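Local coordinates for farnesyltransferase, putative (Trypanosoma cruzi, PDB 3WCA), which probably condenses two molecules of farnesyl diphosphate into squalene, a magnesium- and NAD(P)H-dependent step on the way to lanosterol, at residues F88-M99 and L111-Y121. The protein carries 1 engineered substitution. Numbering follows the deposited sequence.
Sequences FHEHLHDTTWCM and LERYTHVTRAY
Met99 N donates to Leu111 O (3.1 Å, N-H...O 166°), tying the end of segment 88-99 to helix 105-112, while the CA atoms of Leu92 and Thr118, in helix 115-122, are 5.3 Å apart. An aromatic cluster of Phe88, Trp97 and Tyr114 joins the two segments at the periphery of the all-helical squalene/phytoene synthase fold. Tyr114, its CG trans to the backbone N (chi1 -165°), reaches into the loop and offers its face to two edges in offset edge-to-face pairs: the six-membered ring of Trp97, almost perpendicular at 87°, and Phe88. Trp97 CE3 comes within 3.6 Å of Tyr114 CD2. At the far end Tyr114 OH is buried without a polar partner, with Phe88 CE2 and Leu92 CD1 as its carbon neighbours. Phe88 also meets Leu111 CD2 at its ring edge, and both side chains continue onto Ala66 of helix 51-72, which carries the magnesium ligand Asp68. Leu92 CG sits over one face of Tyr121 in a CH-pi contact, 3.8 Å from the centroid, while the edge of that tyrosine is turned to the face of His93 in an offset edge-to-face pair. Tyr121 OH is hydrogen-bonded to Gln129 O and accepts from a water, which is weakly bonded to His93 NE2 at 3.3 Å.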
ATOM      1  N   PHE A  88       1.681   0.282 -21.263  1.00 42.92           N
ATOM      2  CA  PHE A  88       2.465   1.245 -20.524  1.00 41.52           C
ATOM      3  C   PHE A  88       3.872   0.724 -20.335  1.00 41.30           C
ATOM      4  O   PHE A  88       4.832   1.468 -20.480  1.00 42.60           O
ATOM      5  CB  PHE A  88       1.849   1.524 -19.160  1.00 42.43           C
ATOM      6  CG  PHE A  88       2.189   2.877 -18.622  1.00 41.26           C
ATOM      7  CD1 PHE A  88       1.492   4.002 -19.057  1.00 41.41           C
ATOM      8  CD2 PHE A  88       3.210   3.034 -17.690  1.00 41.41           C
ATOM      9  CE1 PHE A  88       1.807   5.269 -18.566  1.00 41.75           C
ATOM     10  CE2 PHE A  88       3.531   4.294 -17.193  1.00 40.12           C
ATOM     11  CZ  PHE A  88       2.826   5.415 -17.634  1.00 39.42           C
ATOM     12  N   HIS A  89       3.991  -0.559 -20.018  1.00 43.49           N
ATOM     13  CA  HIS A  89       5.299  -1.168 -19.807  1.00 46.89           C
ATOM     14  C   HIS A  89       6.186  -1.103 -21.052  1.00 48.69           C
ATOM     15  O   HIS A  89       7.411  -1.076 -20.942  1.00 51.02           O
ATOM     16  CB  HIS A  89       5.144  -2.626 -19.367  1.00 48.09           C
ATOM     17  CG  HIS A  89       4.758  -3.559 -20.473  1.00 51.02           C
ATOM     18  ND1 HIS A  89       3.590  -3.422 -21.192  1.00 53.67           N
ATOM     19  CD2 HIS A  89       5.385  -4.648 -20.978  1.00 51.14           C
ATOM     20  CE1 HIS A  89       3.514  -4.386 -22.093  1.00 52.69           C
ATOM     21  NE2 HIS A  89       4.591  -5.144 -21.982  1.00 52.34           N
ATOM     22  N   GLU A  90       5.575  -1.076 -22.234  1.00 49.51           N
ATOM     23  CA  GLU A  90       6.353  -1.014 -23.468  1.00 51.43           C
ATOM     24  C   GLU A  90       7.103   0.305 -23.599  1.00 51.04           C
ATOM     25  O   GLU A  90       8.183   0.351 -24.184  1.00 52.65           O
ATOM     26  CB  GLU A  90       5.445  -1.233 -24.690  1.00 52.27           C
ATOM     27  CG  GLU A  90       4.887  -2.656 -24.765  1.00 56.97           C
ATOM     28  CD  GLU A  90       3.929  -2.882 -25.924  1.00 58.01           C
ATOM     29  OE1 GLU A  90       3.297  -3.965 -25.963  1.00 58.42           O
ATOM     30  OE2 GLU A  90       3.810  -1.988 -26.791  1.00 58.11           O
ATOM     31  N   HIS A  91       6.544   1.373 -23.038  1.00 50.14           N
ATOM     32  CA  HIS A  91       7.174   2.685 -23.110  1.00 50.14           C
ATOM     33  C   HIS A  91       8.476   2.788 -22.311  1.00 49.29           C
ATOM     34  O   HIS A  91       9.254   3.724 -22.499  1.00 48.32           O
ATOM     35  CB  HIS A  91       6.199   3.757 -22.635  1.00 52.41           C
ATOM     36  CG  HIS A  91       4.873   3.708 -23.327  1.00 54.96           C
ATOM     37  ND1 HIS A  91       4.752   3.521 -24.686  1.00 55.64           N
ATOM     38  CD2 HIS A  91       3.612   3.834 -22.850  1.00 54.39           C
ATOM     39  CE1 HIS A  91       3.473   3.535 -25.017  1.00 56.16           C
ATOM     40  NE2 HIS A  91       2.761   3.723 -23.922  1.00 55.19           N
ATOM     41  N   LEU A  92       8.708   1.833 -21.420  1.00 48.71           N
ATOM     42  CA  LEU A  92       9.924   1.830 -20.610  1.00 50.33           C
ATOM     43  C   LEU A  92      11.189   1.853 -21.469  1.00 51.90           C
ATOM     44  O   LEU A  92      12.241   2.320 -21.027  1.00 50.81           O
ATOM     45  CB  LEU A  92       9.944   0.594 -19.701  1.00 49.41           C
ATOM     46  CG  LEU A  92       9.453   0.715 -18.254  1.00 48.75           C
ATOM     47  CD1 LEU A  92       8.569   1.948 -18.069  1.00 49.58           C
ATOM     48  CD2 LEU A  92       8.710  -0.557 -17.886  1.00 45.67           C
ATOM     49  N   HIS A  93      11.080   1.352 -22.695  1.00 53.53           N
ATOM     50  CA  HIS A  93      12.213   1.299 -23.610  1.00 56.42           C
ATOM     51  C   HIS A  93      12.139   2.373 -24.696  1.00 58.25           C
ATOM     52  O   HIS A  93      12.865   2.312 -25.685  1.00 60.17           O
ATOM     53  CB  HIS A  93      12.284  -0.082 -24.264  1.00 56.48           C
ATOM     54  CG  HIS A  93      12.418  -1.209 -23.287  1.00 56.23           C
ATOM     55  ND1 HIS A  93      13.538  -1.384 -22.500  1.00 56.01           N
ATOM     56  CD2 HIS A  93      11.571  -2.215 -22.964  1.00 55.53           C
ATOM     57  CE1 HIS A  93      13.374  -2.449 -21.735  1.00 55.82           C
ATOM     58  NE2 HIS A  93      12.189  -2.971 -21.997  1.00 56.84           N
ATOM     59  N   ASP A  94      11.264   3.355 -24.512  1.00 59.28           N
ATOM     60  CA  ASP A  94      11.105   4.428 -25.490  1.00 59.54           C
ATOM     61  C   ASP A  94      11.367   5.775 -24.822  1.00 59.67           C
ATOM     62  O   ASP A  94      10.440   6.457 -24.386  1.00 60.24           O
ATOM     63  CB  ASP A  94       9.686   4.392 -26.068  1.00 61.06           C
ATOM     64  CG  ASP A  94       9.459   5.450 -27.132  1.00 62.35           C
ATOM     65  OD1 ASP A  94      10.356   6.296 -27.321  1.00 63.48           O
ATOM     66  OD2 ASP A  94       8.384   5.438 -27.770  1.00 62.12           O
ATOM     67  N   THR A  95      12.638   6.156 -24.763  1.00 60.39           N
ATOM     68  CA  THR A  95      13.059   7.400 -24.125  1.00 60.87           C
ATOM     69  C   THR A  95      12.447   8.693 -24.660  1.00 60.76           C
ATOM     70  O   THR A  95      12.800   9.780 -24.201  1.00 60.12           O
ATOM     71  CB  THR A  95      14.594   7.549 -24.173  1.00 61.56           C
ATOM     72  OG1 THR A  95      15.038   7.443 -25.530  1.00 64.48           O
ATOM     73  CG2 THR A  95      15.265   6.468 -23.340  1.00 60.68           C
ATOM     74  N   THR A  96      11.536   8.592 -25.619  1.00 61.03           N
ATOM     75  CA  THR A  96      10.918   9.793 -26.165  1.00 60.89           C
ATOM     76  C   THR A  96       9.432   9.857 -25.839  1.00 60.12           C
ATOM     77  O   THR A  96       8.768  10.859 -26.100  1.00 59.85           O
ATOM     78  CB  THR A  96      11.116   9.881 -27.707  1.00 63.03           C
ATOM     79  OG1 THR A  96      10.520  11.087 -28.198  1.00 64.31           O
ATOM     80  CG2 THR A  96      10.476   8.701 -28.407  1.00 62.58           C
ATOM     81  N   TRP A  97       8.917   8.790 -25.244  1.00 60.08           N
ATOM     82  CA  TRP A  97       7.505   8.739 -24.897  1.00 60.30           C
ATOM     83  C   TRP A  97       7.139   9.604 -23.686  1.00 60.84           C
ATOM     84  O   TRP A  97       7.938   9.773 -22.763  1.00 61.88           O
ATOM     85  CB  TRP A  97       7.083   7.296 -24.621  1.00 58.85           C
ATOM     86  CG  TRP A  97       5.613   7.164 -24.449  1.00 58.84           C
ATOM     87  CD1 TRP A  97       4.693   6.943 -25.429  1.00 58.50           C
ATOM     88  CD2 TRP A  97       4.875   7.326 -23.234  1.00 58.24           C
ATOM     89  NE1 TRP A  97       3.425   6.958 -24.903  1.00 60.07           N
ATOM     90  CE2 TRP A  97       3.507   7.192 -23.554  1.00 58.84           C
ATOM     91  CE3 TRP A  97       5.236   7.573 -21.901  1.00 58.01           C
ATOM     92  CZ2 TRP A  97       2.495   7.296 -22.594  1.00 56.00           C
ATOM     93  CZ3 TRP A  97       4.231   7.677 -20.946  1.00 56.96           C
ATOM     94  CH2 TRP A  97       2.876   7.538 -21.299  1.00 57.23           C
ATOM     95  N   CYS A  98       5.922  10.147 -23.708  1.00 61.04           N
ATOM     96  CA  CYS A  98       5.392  10.969 -22.621  1.00 61.18           C
ATOM     97  C   CYS A  98       3.904  11.245 -22.868  1.00 61.07           C
ATOM     98  O   CYS A  98       3.415  11.084 -23.988  1.00 61.17           O
ATOM     99  CB  CYS A  98       6.174  12.283 -22.493  1.00 60.32           C
ATOM    100  SG  CYS A  98       5.899  13.479 -23.806  1.00 63.40           S
ATOM    101  N   MET A  99       3.189  11.648 -21.819  1.00 60.32           N
ATOM    102  CA  MET A  99       1.753  11.920 -21.908  1.00 59.78           C
ATOM    103  C   MET A  99       1.457  13.351 -21.453  1.00 60.61           C
ATOM    104  O   MET A  99       1.888  13.767 -20.373  1.00 60.12           O
ATOM    105  CB  MET A  99       0.999  10.916 -21.038  1.00 58.86           C
ATOM    106  CG  MET A  99      -0.481  10.818 -21.322  1.00 56.26           C
ATOM    107  SD  MET A  99      -1.221   9.507 -20.348  1.00 55.13           S
ATOM    108  CE  MET A  99      -0.846   8.066 -21.340  1.00 54.26           C
ATOM    109  N   LEU A 111       4.202  12.542 -15.917  1.00 43.45           N
ATOM    110  CA  LEU A 111       3.910  11.989 -17.223  1.00 45.33           C
ATOM    111  C   LEU A 111       4.447  12.838 -18.376  1.00 45.20           C
ATOM    112  O   LEU A 111       4.975  12.292 -19.335  1.00 44.75           O
ATOM    113  CB  LEU A 111       2.404  11.771 -17.367  1.00 43.69           C
ATOM    114  CG  LEU A 111       1.876  10.652 -16.464  1.00 44.78           C
ATOM    115  CD1 LEU A 111       0.360  10.676 -16.447  1.00 46.95           C
ATOM    116  CD2 LEU A 111       2.386   9.308 -16.964  1.00 41.16           C
ATOM    117  N   GLU A 112       4.330  14.163 -18.279  1.00 46.69           N
ATOM    118  CA  GLU A 112       4.812  15.045 -19.346  1.00 48.97           C
ATOM    119  C   GLU A 112       6.322  14.980 -19.514  1.00 51.01           C
ATOM    120  O   GLU A 112       6.831  15.019 -20.634  1.00 53.84           O
ATOM    121  CB  GLU A 112       4.390  16.491 -19.082  1.00 49.33           C
ATOM    122  CG  GLU A 112       2.888  16.672 -18.972  1.00 53.47           C
ATOM    123  CD  GLU A 112       2.487  18.098 -18.661  1.00 55.08           C
ATOM    124  OE1 GLU A 112       3.125  18.718 -17.788  1.00 56.74           O
ATOM    125  OE2 GLU A 112       1.524  18.594 -19.281  1.00 56.79           O
ATOM    126  N   ARG A 113       7.041  14.882 -18.402  1.00 50.63           N
ATOM    127  CA  ARG A 113       8.493  14.796 -18.449  1.00 49.36           C
ATOM    128  C   ARG A 113       8.905  13.373 -18.096  1.00 48.39           C
ATOM    129  O   ARG A 113       9.949  13.148 -17.486  1.00 48.88           O
ATOM    130  CB  ARG A 113       9.115  15.786 -17.461  1.00 50.29           C
ATOM    131  CG  ARG A 113       8.828  17.241 -17.795  1.00 51.15           C
ATOM    132  CD  ARG A 113       9.447  18.182 -16.770  1.00 53.91           C
ATOM    133  NE  ARG A 113      10.909  18.194 -16.808  1.00 52.78           N
ATOM    134  CZ  ARG A 113      11.670  18.737 -15.861  1.00 52.07           C
ATOM    135  NH1 ARG A 113      11.105  19.306 -14.805  1.00 51.70           N
ATOM    136  NH2 ARG A 113      12.993  18.715 -15.969  1.00 51.32           N
ATOM    137  N   TYR A 114       8.078  12.418 -18.505  1.00 46.97           N
ATOM    138  CA  TYR A 114       8.317  11.004 -18.236  1.00 45.66           C
ATOM    139  C   TYR A 114       9.624  10.498 -18.845  1.00 46.17           C
ATOM    140  O   TYR A 114      10.051   9.373 -18.579  1.00 45.57           O
ATOM    141  CB  TYR A 114       7.145  10.179 -18.770  1.00 43.15           C
ATOM    142  CG  TYR A 114       7.086   8.762 -18.240  1.00 43.00           C
ATOM    143  CD1 TYR A 114       6.693   8.504 -16.924  1.00 41.17           C
ATOM    144  CD2 TYR A 114       7.395   7.679 -19.061  1.00 40.58           C
ATOM    145  CE1 TYR A 114       6.605   7.202 -16.442  1.00 41.04           C
ATOM    146  CE2 TYR A 114       7.312   6.373 -18.589  1.00 42.24           C
ATOM    147  CZ  TYR A 114       6.911   6.143 -17.280  1.00 42.47           C
ATOM    148  OH  TYR A 114       6.797   4.857 -16.820  1.00 43.08           O
ATOM    149  N   THR A 115      10.264  11.331 -19.656  1.00 46.46           N
ATOM    150  CA  THR A 115      11.517  10.943 -20.288  1.00 48.31           C
ATOM    151  C   THR A 115      12.609  10.645 -19.264  1.00 46.49           C
ATOM    152  O   THR A 115      13.382   9.698 -19.421  1.00 46.82           O
ATOM    153  CB  THR A 115      12.042  12.050 -21.215  1.00 50.42           C
ATOM    154  OG1 THR A 115      10.997  12.472 -22.095  1.00 57.81           O
ATOM    155  CG2 THR A 115      13.207  11.538 -22.039  1.00 51.45           C
ATOM    156  N   HIS A 116      12.676  11.455 -18.213  1.00 45.60           N
ATOM    157  CA  HIS A 116      13.705  11.261 -17.197  1.00 44.37           C
ATOM    158  C   HIS A 116      13.649   9.891 -16.554  1.00 42.78           C
ATOM    159  O   HIS A 116      14.678   9.321 -16.213  1.00 44.48           O
ATOM    160  CB  HIS A 116      13.605  12.329 -16.113  1.00 43.28           C
ATOM    161  CG  HIS A 116      13.853  13.715 -16.611  1.00 45.01           C
ATOM    162  ND1 HIS A 116      12.838  14.618 -16.833  1.00 47.12           N
ATOM    163  CD2 HIS A 116      15.002  14.347 -16.948  1.00 45.69           C
ATOM    164  CE1 HIS A 116      13.349  15.750 -17.287  1.00 45.96           C
ATOM    165  NE2 HIS A 116      14.661  15.611 -17.366  1.00 45.45           N
ATOM    166  N   VAL A 117      12.441   9.368 -16.394  1.00 42.61           N
ATOM    167  CA  VAL A 117      12.250   8.062 -15.781  1.00 42.49           C
ATOM    168  C   VAL A 117      12.726   6.940 -16.696  1.00 42.29           C
ATOM    169  O   VAL A 117      13.414   6.021 -16.258  1.00 41.56           O
ATOM    170  CB  VAL A 117      10.758   7.815 -15.443  1.00 39.94           C
ATOM    171  CG1 VAL A 117      10.616   6.525 -14.660  1.00 38.55           C
ATOM    172  CG2 VAL A 117      10.204   8.980 -14.659  1.00 39.72           C
ATOM    173  N   THR A 118      12.350   7.005 -17.969  1.00 43.76           N
ATOM    174  CA  THR A 118      12.761   5.966 -18.908  1.00 44.20           C
ATOM    175  C   THR A 118      14.268   5.992 -19.122  1.00 44.57           C
ATOM    176  O   THR A 118      14.892   4.941 -19.277  1.00 45.69           O
ATOM    177  CB  THR A 118      12.046   6.109 -20.254  1.00 42.63           C
ATOM    178  OG1 THR A 118      12.277   7.418 -20.783  1.00 44.95           O
ATOM    179  CG2 THR A 118      10.552   5.884 -20.080  1.00 43.82           C
ATOM    180  N   ARG A 119      14.862   7.182 -19.124  1.00 46.00           N
ATOM    181  CA  ARG A 119      16.313   7.271 -19.299  1.00 48.54           C
ATOM    182  C   ARG A 119      16.981   6.582 -18.121  1.00 47.08           C
ATOM    183  O   ARG A 119      17.813   5.697 -18.294  1.00 47.81           O
ATOM    184  CB  ARG A 119      16.789   8.722 -19.340  1.00 50.58           C
ATOM    185  CG  ARG A 119      16.255   9.543 -20.483  1.00 55.30           C
ATOM    186  CD  ARG A 119      17.088  10.798 -20.629  1.00 59.15           C
ATOM    187  NE  ARG A 119      16.450  11.789 -21.483  1.00 64.39           N
ATOM    188  CZ  ARG A 119      17.116  12.714 -22.167  1.00 67.40           C
ATOM    189  NH1 ARG A 119      18.443  12.767 -22.099  1.00 67.87           N
ATOM    190  NH2 ARG A 119      16.456  13.591 -22.908  1.00 68.72           N
ATOM    191  N   ALA A 120      16.610   7.011 -16.918  1.00 45.91           N
ATOM    192  CA  ALA A 120      17.154   6.436 -15.696  1.00 44.10           C
ATOM    193  C   ALA A 120      16.941   4.930 -15.733  1.00 43.74           C
ATOM    194  O   ALA A 120      17.797   4.152 -15.310  1.00 41.02           O
ATOM    195  CB  ALA A 120      16.450   7.032 -14.491  1.00 44.76           C
ATOM    196  N   TYR A 121      15.786   4.530 -16.251  1.00 43.05           N
ATOM    197  CA  TYR A 121      15.437   3.120 -16.356  1.00 44.67           C
ATOM    198  C   TYR A 121      16.445   2.369 -17.225  1.00 46.28           C
ATOM    199  O   TYR A 121      16.906   1.287 -16.857  1.00 44.10           O
ATOM    200  CB  TYR A 121      14.041   2.986 -16.967  1.00 44.16           C
ATOM    201  CG  TYR A 121      13.595   1.567 -17.230  1.00 42.08           C
ATOM    202  CD1 TYR A 121      12.908   0.838 -16.259  1.00 41.48           C
ATOM    203  CD2 TYR A 121      13.843   0.957 -18.462  1.00 41.28           C
ATOM    204  CE1 TYR A 121      12.473  -0.465 -16.510  1.00 42.16           C
ATOM    205  CE2 TYR A 121      13.416  -0.344 -18.722  1.00 41.75           C
ATOM    206  CZ  TYR A 121      12.731  -1.048 -17.744  1.00 42.20           C
ATOM    207  OH  TYR A 121      12.302  -2.329 -17.997  1.00 43.65           O
TER
HETATM  208  O   HOH W   1      12.453  -5.222 -19.533  1.00 42.33           O